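Side-chain contacts in putrescine aminotransferase (Halomonas elongata DSM 2581, PDB 6GWI), which probably transfers amino groups from amines such as putrescine to keto acids or aldehydes, using pyridoxal-5'-phosphate as its cofactor: residues Asn121-Arg126 against Gly295-Gly300; Met127-Trp132 against Gln141-Arg146; Gly377-Val382 against Arg441-Thr446; Gly388-Lys393 against Gly416-Ile421. All coordinates share one frame; numbering follows the deposited sequence.

Contact 1 of 4, residues Asn121-Arg126 against Gly295-Gly300; sequences NDTVLR and GGVLVG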
loop_
_atom_site.group_PDB
_atom_site.type_symbol
_atom_site.label_atom_id
_atom_site.label_comp_id
_atom_site.label_asym_id
_atom_site.label_seq_id
_atom_site.Cartn_x
_atom_site.Cartn_y
_atom_site.Cartn_z
ATOM N N ASN B 121 -0.789 -2.305 -8.682
ATOM C CA ASN B 121 -1.528 -3.288 -9.469
ATOM C C ASN B 121 -3.029 -3.222 -9.192
ATOM O O ASN B 121 -3.823 -3.457 -10.109
ATOM C CB ASN B 121 -0.965 -4.689 -9.234
ATOM C CG ASN B 121 0.259 -4.970 -10.101
ATOM O OD1 ASN B 121 0.181 -4.946 -11.331
ATOM N ND2 ASN B 121 1.395 -5.223 -9.464
ATOM N N ASP B 122 -3.444 -2.864 -7.967
ATOM C CA ASP B 122 -4.858 -2.566 -7.734
ATOM C C ASP B 122 -5.316 -1.397 -8.595
ATOM O O ASP B 122 -6.425 -1.409 -9.144
ATOM C CB ASP B 122 -5.128 -2.229 -6.264
ATOM C CG ASP B 122 -5.039 -3.432 -5.357
ATOM O OD1 ASP B 122 -3.904 -3.886 -5.091
ATOM O OD2 ASP B 122 -6.101 -3.917 -4.905
ATOM N N THR B 123 -4.490 -0.351 -8.675
ATOM C CA THR B 123 -4.797 0.786 -9.534
ATOM C C THR B 123 -4.924 0.341 -10.985
ATOM O O THR B 123 -5.871 0.717 -11.687
ATOM C CB THR B 123 -3.695 1.838 -9.390
ATOM O OG1 THR B 123 -3.477 2.121 -7.999
ATOM C CG2 THR B 123 -4.057 3.123 -10.123
ATOM N N VAL B 124 -3.973 -0.474 -11.448
ATOM C CA VAL B 124 -4.036 -1.032 -12.797
ATOM C C VAL B 124 -5.378 -1.711 -13.031
ATOM O O VAL B 124 -6.033 -1.495 -14.057
ATOM C CB VAL B 124 -2.870 -2.014 -13.017
ATOM C CG1 VAL B 124 -3.144 -2.933 -14.210
ATOM C CG2 VAL B 124 -1.567 -1.258 -13.209
ATOM N N LEU B 125 -5.789 -2.572 -12.098
ATOM C CA LEU B 125 -6.992 -3.370 -12.315
ATOM C C LEU B 125 -8.227 -2.485 -12.428
ATOM O O LEU B 125 -9.064 -2.688 -13.314
ATOM C CB LEU B 125 -7.150 -4.392 -11.190
ATOM C CG LEU B 125 -8.295 -5.401 -11.305
ATOM C CD1 LEU B 125 -8.334 -6.053 -12.676
ATOM C CD2 LEU B 125 -8.154 -6.472 -10.236
ATOM N N ARG B 126 -8.362 -1.497 -11.537
ATOM C CA ARG B 126 -9.522 -0.614 -11.601
ATOM C C ARG B 126 -9.461 0.279 -12.832
ATOM O O ARG B 126 -10.490 0.549 -13.461
ATOM C CB ARG B 126 -9.626 0.229 -10.333
ATOM C CG ARG B 126 -9.952 -0.568 -9.083
ATOM C CD ARG B 126 -10.256 0.349 -7.902
ATOM N NE ARG B 126 -11.565 0.992 -8.013
ATOM C CZ ARG B 126 -11.952 2.037 -7.283
ATOM N NH1 ARG B 126 -11.129 2.570 -6.393
ATOM N NH2 ARG B 126 -13.164 2.553 -7.446
ATOM N N GLY B 295 5.205 4.038 -4.885
ATOM C CA GLY B 295 4.997 3.330 -6.128
ATOM C C GLY B 295 4.093 4.147 -7.020
ATOM O O GLY B 295 3.786 5.298 -6.696
ATOM N N GLY B 296 3.673 3.584 -8.143
ATOM C CA GLY B 296 2.724 4.272 -8.996
ATOM C C GLY B 296 2.436 3.457 -10.234
ATOM O O GLY B 296 2.936 2.342 -10.410
ATOM N N VAL B 297 1.607 4.039 -11.093
ATOM C CA VAL B 297 1.275 3.473 -12.392
ATOM C C VAL B 297 1.609 4.529 -13.432
ATOM O O VAL B 297 1.063 5.639 -13.389
ATOM C CB VAL B 297 -0.203 3.065 -12.490
ATOM C CG1 VAL B 297 -0.494 2.429 -13.848
ATOM C CG2 VAL B 297 -0.572 2.110 -11.365
ATOM N N LEU B 298 2.519 4.202 -14.343
ATOM C CA LEU B 298 2.734 5.030 -15.523
ATOM C C LEU B 298 1.628 4.699 -16.518
ATOM O O LEU B 298 1.444 3.533 -16.887
ATOM C CB LEU B 298 4.117 4.785 -16.115
ATOM C CG LEU B 298 5.289 5.141 -15.190
ATOM C CD1 LEU B 298 6.617 4.643 -15.735
ATOM C CD2 LEU B 298 5.354 6.641 -14.956
ATOM N N VAL B 299 0.895 5.718 -16.951
ATOM C CA VAL B 299 -0.357 5.533 -17.677
ATOM C C VAL B 299 -0.149 6.001 -19.109
ATOM O O VAL B 299 0.248 7.149 -19.346
ATOM C CB VAL B 299 -1.514 6.298 -17.013
ATOM C CG1 VAL B 299 -2.820 6.059 -17.767
ATOM C CG2 VAL B 299 -1.653 5.898 -15.547
ATOM N N GLY B 300 -0.426 5.111 -20.062
ATOM C CA GLY B 300 -0.296 5.461 -21.457
ATOM C C GLY B 300 -1.398 6.393 -21.918
ATOM O O GLY B 300 -2.470 6.492 -21.318
#
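V297 packs against T123 and V124 in a buried, wholly apolar helix-to-sheet contact, where helix 117-134 lies against strand 295-300 in the PLP-binding part of this class-III aminotransferase. The evidence is a closest CA pair of V124 and V297 at 7.0 Å and a shared buried surface of 119 Å², more than half of it on V297. That valine works as a fork. Its CG1, anti to the backbone N (chi1 -178°), goes to V124, and its CG2, beside the backbone N, goes to T123. CG2 of V297 lies 3.7 Å from CB of T123 and 3.8 Å from CG2 of T123, so the threonine offers its carbon side to the strand while the two side chains slide past each other in opposite directions. The hydroxyl of T123 is engaged on its own helix, with a hydrogen bond between OG1 and the carbonyl of E119, and has a second hydrogen bond with NE2 of H316. V124 meets the strand differently: its side chain crosses that of V297 at about a right angle, with CG2 of V124 3.9 Å from CG1 of V297. One turn of helix thus holds both branches of a single strand residue. N121, in the same turn, points away from the strand, touches PLP and hydrogen-bonds through ND2 to D256. Strand 295-300 is the middle of three antiparallel strands, paired with 108-114 and 280-283; T123 also packs on F112 and T114 of the first neighbour, and V124 on P282 of the second.

Contact 2 of 4, residues Met127-Trp132 against Gln141-Arg146; sequences MVRRYW and QWIIGR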
loop_
_atom_site.group_PDB
_atom_site.type_symbol
_atom_site.label_atom_id
_atom_site.label_comp_id
_atom_site.label_asym_id
_atom_site.label_seq_id
_atom_site.Cartn_x
_atom_site.Cartn_y
_atom_site.Cartn_z
ATOM N N MET B 127 -8.260 0.736 -13.203
ATOM C CA MET B 127 -8.125 1.560 -14.396
ATOM C C MET B 127 -8.500 0.776 -15.646
ATOM O O MET B 127 -9.196 1.291 -16.529
ATOM C CB MET B 127 -6.696 2.083 -14.519
ATOM C CG MET B 127 -6.405 3.327 -13.712
ATOM S SD MET B 127 -4.726 3.895 -14.030
ATOM C CE MET B 127 -4.710 5.410 -13.077
ATOM N N VAL B 128 -8.045 -0.475 -15.738
ATOM C CA VAL B 128 -8.312 -1.286 -16.923
ATOM C C VAL B 128 -9.810 -1.486 -17.104
ATOM O O VAL B 128 -10.355 -1.304 -18.199
ATOM C CB VAL B 128 -7.568 -2.629 -16.824
ATOM C CG1 VAL B 128 -8.111 -3.640 -17.825
ATOM C CG2 VAL B 128 -6.081 -2.419 -17.052
ATOM N N ARG B 129 -10.501 -1.847 -16.025
ATOM C CA ARG B 129 -11.919 -2.177 -16.122
ATOM C C ARG B 129 -12.774 -0.926 -16.230
ATOM O O ARG B 129 -13.786 -0.932 -16.940
ATOM C CB ARG B 129 -12.314 -3.048 -14.923
ATOM C CG ARG B 129 -11.836 -4.503 -15.106
ATOM C CD ARG B 129 -11.889 -5.390 -13.849
ATOM N NE ARG B 129 -11.623 -6.791 -14.202
ATOM C CZ ARG B 129 -11.668 -7.823 -13.359
ATOM N NH1 ARG B 129 -11.970 -7.646 -12.080
ATOM N NH2 ARG B 129 -11.411 -9.047 -13.804
ATOM N N ARG B 130 -12.361 0.162 -15.581
ATOM C CA ARG B 130 -13.024 1.442 -15.787
ATOM C C ARG B 130 -12.868 1.905 -17.229
ATOM O O ARG B 130 -13.820 2.412 -17.833
ATOM C CB ARG B 130 -12.448 2.470 -14.814
ATOM C CG ARG B 130 -12.985 3.885 -14.964
ATOM C CD ARG B 130 -14.483 4.005 -14.670
ATOM N NE ARG B 130 -14.893 5.410 -14.644
ATOM C CZ ARG B 130 -16.145 5.844 -14.771
ATOM N NH1 ARG B 130 -17.145 4.987 -14.935
ATOM N NH2 ARG B 130 -16.397 7.146 -14.737
ATOM N N TYR B 131 -11.676 1.719 -17.801
ATOM C CA TYR B 131 -11.418 2.121 -19.178
ATOM C C TYR B 131 -12.435 1.509 -20.131
ATOM O O TYR B 131 -13.114 2.218 -20.881
ATOM C CB TYR B 131 -9.998 1.714 -19.577
ATOM C CG TYR B 131 -9.706 1.889 -21.046
ATOM C CD1 TYR B 131 -9.376 3.134 -21.566
ATOM C CD2 TYR B 131 -9.765 0.809 -21.912
ATOM C CE1 TYR B 131 -9.111 3.293 -22.908
ATOM C CE2 TYR B 131 -9.504 0.958 -23.247
ATOM C CZ TYR B 131 -9.178 2.200 -23.743
ATOM O OH TYR B 131 -8.917 2.342 -25.082
ATOM N N TRP B 132 -12.548 0.180 -20.118
ATOM C CA TRP B 132 -13.427 -0.483 -21.073
ATOM C C TRP B 132 -14.889 -0.153 -20.811
ATOM O O TRP B 132 -15.681 -0.072 -21.757
ATOM C CB TRP B 132 -13.183 -1.992 -21.039
ATOM C CG TRP B 132 -11.878 -2.356 -21.675
ATOM C CD1 TRP B 132 -10.781 -2.880 -21.057
ATOM C CD2 TRP B 132 -11.524 -2.198 -23.055
ATOM N NE1 TRP B 132 -9.769 -3.062 -21.966
ATOM C CE2 TRP B 132 -10.199 -2.653 -23.200
ATOM C CE3 TRP B 132 -12.200 -1.718 -24.183
ATOM C CZ2 TRP B 132 -9.537 -2.647 -24.427
ATOM C CZ3 TRP B 132 -11.540 -1.715 -25.404
ATOM C CH2 TRP B 132 -10.221 -2.171 -25.514
ATOM N N GLN B 141 -13.685 -7.510 -19.448
ATOM C CA GLN B 141 -13.303 -7.460 -18.046
ATOM C C GLN B 141 -12.132 -8.371 -17.695
ATOM O O GLN B 141 -11.415 -8.117 -16.722
ATOM C CB GLN B 141 -14.481 -7.879 -17.161
ATOM C CG GLN B 141 -15.759 -7.124 -17.371
ATOM C CD GLN B 141 -16.892 -7.713 -16.555
ATOM O OE1 GLN B 141 -17.330 -7.127 -15.568
ATOM N NE2 GLN B 141 -17.363 -8.890 -16.957
ATOM N N TRP B 142 -11.939 -9.440 -18.464
ATOM C CA TRP B 142 -10.988 -10.471 -18.074
ATOM C C TRP B 142 -9.551 -9.984 -18.203
ATOM O O TRP B 142 -9.184 -9.320 -19.177
ATOM C CB TRP B 142 -11.186 -11.729 -18.920
ATOM C CG TRP B 142 -12.313 -12.597 -18.449
ATOM C CD1 TRP B 142 -13.633 -12.467 -18.767
ATOM C CD2 TRP B 142 -12.222 -13.731 -17.574
ATOM N NE1 TRP B 142 -14.370 -13.448 -18.148
ATOM C CE2 TRP B 142 -13.527 -14.237 -17.410
ATOM C CE3 TRP B 142 -11.166 -14.370 -16.918
ATOM C CZ2 TRP B 142 -13.803 -15.347 -16.616
ATOM C CZ3 TRP B 142 -11.443 -15.474 -16.131
ATOM C CH2 TRP B 142 -12.750 -15.950 -15.987
ATOM N N ILE B 143 -8.738 -10.317 -17.205
ATOM C CA ILE B 143 -7.306 -10.049 -17.213
ATOM C C ILE B 143 -6.596 -11.386 -17.350
ATOM O O ILE B 143 -6.887 -12.324 -16.598
ATOM C CB ILE B 143 -6.841 -9.335 -15.932
ATOM C CG1 ILE B 143 -7.761 -8.166 -15.580
ATOM C CG2 ILE B 143 -5.388 -8.866 -16.075
ATOM C CD1 ILE B 143 -7.690 -7.015 -16.522
ATOM N N ILE B 144 -5.681 -11.482 -18.303
ATOM C CA ILE B 144 -4.872 -12.682 -18.478
ATOM C C ILE B 144 -3.491 -12.409 -17.896
ATOM O O ILE B 144 -2.754 -11.551 -18.392
ATOM C CB ILE B 144 -4.776 -13.105 -19.945
ATOM C CG1 ILE B 144 -6.168 -13.391 -20.508
ATOM C CG2 ILE B 144 -3.883 -14.325 -20.074
ATOM C CD1 ILE B 144 -6.203 -13.495 -22.012
ATOM N N GLY B 145 -3.148 -13.135 -16.830
ATOM C CA GLY B 145 -1.797 -13.204 -16.333
ATOM C C GLY B 145 -1.153 -14.540 -16.651
ATOM O O GLY B 145 -1.655 -15.334 -17.449
ATOM N N ARG B 146 -0.027 -14.789 -15.995
ATOM C CA ARG B 146 0.720 -16.017 -16.207
ATOM C C ARG B 146 0.906 -16.759 -14.893
ATOM O O ARG B 146 1.010 -16.153 -13.820
ATOM C CB ARG B 146 2.088 -15.737 -16.841
ATOM C CG ARG B 146 1.988 -15.032 -18.188
ATOM C CD ARG B 146 3.348 -14.793 -18.832
ATOM N NE ARG B 146 4.249 -14.038 -17.966
ATOM C CZ ARG B 146 5.429 -13.558 -18.349
ATOM N NH1 ARG B 146 5.852 -13.735 -19.594
ATOM N NH2 ARG B 146 6.181 -12.888 -17.488
#
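R129 of helix 117-134 reaches Q141, just ahead of strand 142-146, and grips its carbonyl oxygen side-on with two nitrogens. NE of R129 is 2.9 Å from O of Q141 with an N-H...O angle of 152°; the second bond, from NH2 of R129 to O of Q141, is longer at 3.1 Å and more bent at 138°. The oxygen sits at the edge of the guanidinium, close to its plane, whereas NH2 stands above the carbonyl plane. An extended chain from CG to NE carries the group this far. The tight apolar part lies one residue back, where V128 and I143 meet tip to tip with CG1 of V128 3.6 Å from CD1 of I143; both also pack on A219 of strand 217-222. On the looser side, Q141 is partly exposed, and its CB comes no nearer than 4.3 Å to NE of R129. That margin also borders the second subunit, with Q141 on P172 and R129 on G171 of the other chain. NE and NH2 of R129 both find main-chain oxygens, NH2 donating to P175 as well as Q141; the two carbonyl dipoles would stabilise the buried positive charge without a carboxylate across this contact.

Contact 3 of 4, residues Gly377-Val382 against Arg441-Thr446; sequences GALELV and RALDET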
loop_
_atom_site.group_PDB
_atom_site.type_symbol
_atom_site.label_atom_id
_atom_site.label_comp_id
_atom_site.label_asym_id
_atom_site.label_seq_id
_atom_site.Cartn_x
_atom_site.Cartn_y
_atom_site.Cartn_z
ATOM N N GLY B 377 20.454 -12.437 -11.998
ATOM C CA GLY B 377 21.052 -13.703 -12.363
ATOM C C GLY B 377 20.396 -14.848 -11.621
ATOM O O GLY B 377 19.765 -14.665 -10.577
ATOM N N ALA B 378 20.554 -16.042 -12.187
ATOM C CA ALA B 378 19.990 -17.241 -11.587
ATOM C C ALA B 378 20.861 -18.447 -11.906
ATOM O O ALA B 378 21.533 -18.494 -12.940
ATOM C CB ALA B 378 18.558 -17.489 -12.076
ATOM N N LEU B 379 20.841 -19.419 -10.994
ATOM C CA LEU B 379 21.444 -20.727 -11.200
ATOM C C LEU B 379 20.385 -21.807 -11.020
ATOM O O LEU B 379 19.496 -21.683 -10.170
ATOM C CB LEU B 379 22.584 -21.002 -10.215
ATOM C CG LEU B 379 23.717 -19.989 -10.078
ATOM C CD1 LEU B 379 24.596 -20.370 -8.896
ATOM C CD2 LEU B 379 24.539 -19.904 -11.358
ATOM N N GLU B 380 20.485 -22.866 -11.819
ATOM C CA GLU B 380 19.604 -24.026 -11.715
ATOM C C GLU B 380 20.421 -25.167 -11.121
ATOM O O GLU B 380 21.372 -25.648 -11.748
ATOM C CB GLU B 380 19.030 -24.410 -13.076
ATOM C CG GLU B 380 18.182 -23.334 -13.745
ATOM C CD GLU B 380 16.860 -23.089 -13.039
ATOM O OE1 GLU B 380 16.621 -23.695 -11.975
ATOM O OE2 GLU B 380 16.052 -22.291 -13.556
ATOM N N LEU B 381 20.058 -25.596 -9.916
ATOM C CA LEU B 381 20.738 -26.711 -9.271
ATOM C C LEU B 381 20.139 -28.025 -9.760
ATOM O O LEU B 381 18.914 -28.180 -9.804
ATOM C CB LEU B 381 20.625 -26.598 -7.752
ATOM C CG LEU B 381 21.103 -25.280 -7.132
ATOM C CD1 LEU B 381 21.073 -25.368 -5.610
ATOM C CD2 LEU B 381 22.493 -24.894 -7.619
ATOM N N VAL B 382 21.005 -28.964 -10.144
ATOM C CA VAL B 382 20.582 -30.274 -10.622
ATOM C C VAL B 382 21.433 -31.348 -9.960
ATOM O O VAL B 382 22.583 -31.110 -9.577
ATOM C CB VAL B 382 20.680 -30.399 -12.161
ATOM C CG1 VAL B 382 19.836 -29.334 -12.846
ATOM C CG2 VAL B 382 22.137 -30.328 -12.614
ATOM N N ARG B 441 31.732 -21.355 -3.138
ATOM C CA ARG B 441 32.001 -22.001 -1.859
ATOM C C ARG B 441 30.740 -22.644 -1.296
ATOM O O ARG B 441 30.774 -23.786 -0.824
ATOM C CB ARG B 441 32.576 -20.975 -0.880
ATOM C CG ARG B 441 33.136 -21.558 0.407
ATOM C CD ARG B 441 33.938 -20.507 1.168
ATOM N NE ARG B 441 34.984 -19.916 0.336
ATOM C CZ ARG B 441 35.562 -18.741 0.568
ATOM N NH1 ARG B 441 35.199 -18.007 1.613
ATOM N NH2 ARG B 441 36.502 -18.295 -0.253
ATOM N N ALA B 442 29.612 -21.932 -1.356
ATOM C CA ALA B 442 28.353 -22.494 -0.880
ATOM C C ALA B 442 27.896 -23.645 -1.768
ATOM O O ALA B 442 27.353 -24.640 -1.275
ATOM C CB ALA B 442 27.283 -21.405 -0.821
ATOM N N LEU B 443 28.105 -23.527 -3.081
ATOM C CA LEU B 443 27.760 -24.624 -3.976
ATOM C C LEU B 443 28.604 -25.854 -3.669
ATOM O O LEU B 443 28.088 -26.977 -3.628
ATOM C CB LEU B 443 27.941 -24.194 -5.429
ATOM C CG LEU B 443 26.956 -23.164 -5.981
ATOM C CD1 LEU B 443 27.468 -22.643 -7.315
ATOM C CD2 LEU B 443 25.569 -23.759 -6.135
ATOM N N ASP B 444 29.908 -25.662 -3.450
ATOM C CA ASP B 444 30.765 -26.768 -3.042
ATOM C C ASP B 444 30.215 -27.450 -1.795
ATOM O O ASP B 444 30.084 -28.679 -1.747
ATOM C CB ASP B 444 32.188 -26.270 -2.781
ATOM C CG ASP B 444 32.882 -25.785 -4.037
ATOM O OD1 ASP B 444 32.410 -26.103 -5.148
ATOM O OD2 ASP B 444 33.912 -25.090 -3.909
ATOM N N GLU B 445 29.896 -26.662 -0.764
ATOM C CA GLU B 445 29.411 -27.236 0.486
ATOM C C GLU B 445 28.030 -27.858 0.318
ATOM O O GLU B 445 27.716 -28.853 0.982
ATOM C CB GLU B 445 29.394 -26.171 1.586
ATOM C CG GLU B 445 30.789 -25.723 2.024
ATOM C CD GLU B 445 30.806 -24.364 2.710
ATOM O OE1 GLU B 445 29.746 -23.707 2.788
ATOM O OE2 GLU B 445 31.890 -23.956 3.179
ATOM N N THR B 446 27.197 -27.294 -0.562
ATOM C CA THR B 446 25.898 -27.894 -0.844
ATOM C C THR B 446 26.060 -29.259 -1.501
ATOM O O THR B 446 25.437 -30.242 -1.084
ATOM C CB THR B 446 25.073 -26.970 -1.744
ATOM O OG1 THR B 446 24.895 -25.702 -1.102
ATOM C CG2 THR B 446 23.710 -27.586 -2.045
#
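Strand 376-381 and helix 429-450 stand well apart here, the closest CA pair being L381 and L443 at 9.0 Å, so long side chains must fill the distance between them. Three leucines do it. L379 and L381, two residues apart on the strand, both point toward the helix, and L443 reaches back with one methyl for each: its CD1 lies 4.0 Å from CD1 of L379, and its CD2 lies 3.6 Å from CD2 of L381. All three have CG anti to the carbonyl carbon (chi1 -70° in L443), and both strand leucines cross L443 obliquely, so only branch ends touch. The two segments bury 133 Å² in all, and the touch to L381 is the tighter of the two. T446, one turn on from L443, also points toward the strand but comes no closer than 5.0 Å. Its hydroxyl is turned back on the helix, OG1 donating to O of A442 at 2.7 Å, and that oxygen also takes the backbone N-H of T446 from the opposite face of its plane. The alternate strand residue E380 heads away from the helix, where its OE2 forms a salt bridge with NH1 of R371. Strand 376-381 runs between 367-373 and 418-421 in an antiparallel sheet; L443 further packs on V367 of the first and on C401 of helix 397-407, which lies beside helix 429-450 in this layer.

Contact 4 of 4, residues Gly388-Lys393 against Gly416-Ile421; sequences GQRFDK and GDTMII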
loop_
_atom_site.group_PDB
_atom_site.type_symbol
_atom_site.label_atom_id
_atom_site.label_comp_id
_atom_site.label_asym_id
_atom_site.label_seq_id
_atom_site.Cartn_x
_atom_site.Cartn_y
_atom_site.Cartn_z
ATOM N N GLY B 388 19.702 -33.254 -16.509
ATOM C CA GLY B 388 19.064 -32.127 -15.865
ATOM C C GLY B 388 18.187 -32.486 -14.689
ATOM O O GLY B 388 17.494 -31.607 -14.163
ATOM N N GLN B 389 18.194 -33.747 -14.261
ATOM C CA GLN B 389 17.313 -34.178 -13.183
ATOM C C GLN B 389 17.569 -33.359 -11.923
ATOM O O GLN B 389 18.715 -33.073 -11.567
ATOM C CB GLN B 389 17.542 -35.664 -12.888
ATOM C CG GLN B 389 16.345 -36.562 -13.148
ATOM C CD GLN B 389 15.273 -36.436 -12.084
ATOM O OE1 GLN B 389 15.571 -36.280 -10.899
ATOM N NE2 GLN B 389 14.014 -36.499 -12.503
ATOM N N ARG B 390 16.485 -32.992 -11.245
ATOM C CA ARG B 390 16.577 -32.252 -9.998
ATOM C C ARG B 390 16.929 -33.176 -8.839
ATOM O O ARG B 390 16.624 -34.372 -8.851
ATOM C CB ARG B 390 15.255 -31.544 -9.690
ATOM C CG ARG B 390 14.825 -30.497 -10.701
ATOM C CD ARG B 390 15.650 -29.229 -10.544
ATOM N NE ARG B 390 15.005 -28.076 -11.163
ATOM C CZ ARG B 390 15.527 -26.854 -11.203
ATOM N NH1 ARG B 390 16.713 -26.613 -10.658
ATOM N NH2 ARG B 390 14.860 -25.870 -11.787
ATOM N N PHE B 391 17.580 -32.604 -7.828
ATOM C CA PHE B 391 17.572 -33.221 -6.510
ATOM C C PHE B 391 16.133 -33.386 -6.037
ATOM O O PHE B 391 15.260 -32.566 -6.334
ATOM C CB PHE B 391 18.367 -32.382 -5.509
ATOM C CG PHE B 391 19.860 -32.489 -5.672
ATOM C CD1 PHE B 391 20.536 -33.608 -5.208
ATOM C CD2 PHE B 391 20.588 -31.477 -6.276
ATOM C CE1 PHE B 391 21.908 -33.717 -5.349
ATOM C CE2 PHE B 391 21.963 -31.581 -6.419
ATOM C CZ PHE B 391 22.622 -32.704 -5.955
ATOM N N ASP B 392 15.888 -34.463 -5.294
ATOM C CA ASP B 392 14.552 -34.727 -4.775
ATOM C C ASP B 392 14.051 -33.529 -3.978
ATOM O O ASP B 392 14.805 -32.899 -3.232
ATOM C CB ASP B 392 14.574 -35.981 -3.903
ATOM C CG ASP B 392 15.292 -37.141 -4.572
ATOM O OD1 ASP B 392 14.656 -37.862 -5.368
ATOM O OD2 ASP B 392 16.504 -37.312 -4.320
ATOM N N LYS B 393 12.761 -33.212 -4.147
ATOM C CA LYS B 393 12.197 -32.018 -3.524
ATOM C C LYS B 393 12.420 -32.002 -2.016
ATOM O O LYS B 393 12.703 -30.948 -1.435
ATOM C CB LYS B 393 10.700 -31.925 -3.832
ATOM C CG LYS B 393 10.086 -30.569 -3.507
ATOM C CD LYS B 393 8.587 -30.523 -3.794
ATOM C CE LYS B 393 8.281 -30.623 -5.282
ATOM N NZ LYS B 393 6.850 -30.317 -5.577
ATOM N N GLY B 416 12.493 -22.640 -4.958
ATOM C CA GLY B 416 12.708 -24.066 -5.135
ATOM C C GLY B 416 14.198 -24.343 -5.221
ATOM O O GLY B 416 14.970 -24.012 -4.311
ATOM N N ASP B 417 14.627 -24.931 -6.338
ATOM C CA ASP B 417 16.032 -25.238 -6.574
ATOM C C ASP B 417 16.681 -24.260 -7.552
ATOM O O ASP B 417 17.660 -24.603 -8.223
ATOM C CB ASP B 417 16.176 -26.675 -7.078
ATOM C CG ASP B 417 16.004 -27.707 -5.971
ATOM O OD1 ASP B 417 15.929 -27.317 -4.786
ATOM O OD2 ASP B 417 15.941 -28.914 -6.287
ATOM N N THR B 418 16.143 -23.046 -7.645
ATOM C CA THR B 418 16.720 -21.967 -8.436
ATOM C C THR B 418 17.305 -20.924 -7.490
ATOM O O THR B 418 16.594 -20.401 -6.628
ATOM C CB THR B 418 15.669 -21.325 -9.343
ATOM O OG1 THR B 418 15.053 -22.334 -10.153
ATOM C CG2 THR B 418 16.298 -20.259 -10.237
ATOM N N MET B 419 18.593 -20.635 -7.642
ATOM C CA MET B 419 19.238 -19.559 -6.899
ATOM C C MET B 419 19.125 -18.268 -7.701
ATOM O O MET B 419 19.188 -18.292 -8.932
ATOM C CB MET B 419 20.706 -19.891 -6.634
ATOM C CG MET B 419 20.945 -21.283 -6.050
ATOM S SD MET B 419 19.975 -21.647 -4.572
ATOM C CE MET B 419 20.587 -20.408 -3.432
ATOM N N ILE B 420 18.934 -17.143 -7.007
ATOM C CA ILE B 420 18.724 -15.858 -7.664
ATOM C C ILE B 420 19.539 -14.776 -6.967
ATOM O O ILE B 420 19.727 -14.801 -5.747
ATOM C CB ILE B 420 17.224 -15.465 -7.694
ATOM C CG1 ILE B 420 16.664 -15.370 -6.272
ATOM C CG2 ILE B 420 16.425 -16.465 -8.525
ATOM C CD1 ILE B 420 15.250 -14.830 -6.200
ATOM N N ILE B 421 20.014 -13.810 -7.756
ATOM C CA ILE B 421 20.697 -12.637 -7.230
ATOM C C ILE B 421 20.149 -11.400 -7.929
ATOM O O ILE B 421 19.682 -11.463 -9.071
ATOM C CB ILE B 421 22.232 -12.709 -7.402
ATOM C CG1 ILE B 421 22.610 -12.898 -8.873
ATOM C CG2 ILE B 421 22.807 -13.831 -6.552
ATOM C CD1 ILE B 421 24.052 -12.557 -9.173
#
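R390 lays its guanidinium beside D417 and T418, joining the loop after strand 376-381 to the start of strand 418-421. The arginine is bent rather than straight: CG is anti to the carbonyl carbon, chi2 turns the chain at -75°, and the remainder then runs out extended, bringing the end group alongside D417. NH1 of R390 comes 3.6 Å from CB of D417, and the two side chains pass in opposite directions. Their charged ends therefore do not meet; NH1 of R390 and OD2 of D417 are 5.0 Å apart, with the guanidinium and carboxylate planes 68° to each other. D417 has its CG beside the backbone N (chi1 -76°), and OD1 accepts from the backbone N-H of G398 at the start of helix 397-407, while OD2 lies 3.7 Å from O of F391. The ring of F391 leads away from the strand, so this residue meets D417 mainly through its backbone and CB. T418 crosses the arginine, its OG1 3.9 Å from NH2 of R390. The guanidinium of R390 and the hydroxyl of T418 converge on E380: NH2 of R390 forms a salt bridge with OE1 of E380, and OG1 of T418 hydrogen-bonds to the same oxygen, while NH1 of R390 donates to the carbonyl of L381. The positive charge is thus probably balanced largely by E380 of the adjacent strand, and the carboxylate of D417 may add a longer-range attraction.

In the fold
Contacts 1 and 2 share helix 117-134 and touch through L125 CD1 and I143 CG1, 3.6 Å apart; contacts 3 and 4 meet on neighbouring strands 376-381 and 418-421, their centres about 9 Å apart. The two pairs lie far from each other, with the centres of contacts 1 and 3 about 37 Å apart on opposite sides of the chain's centre. Contacts 1 and 3 are buried and apolar, helix against sheet. Contact 2 is largely buried but adds hydrogen bonds at its margin; contact 4, partly buried, is polar, and its arginine finds its salt-bridge partner in E380 of contact 3. The first two border the second subunit; the last two touch no other chain.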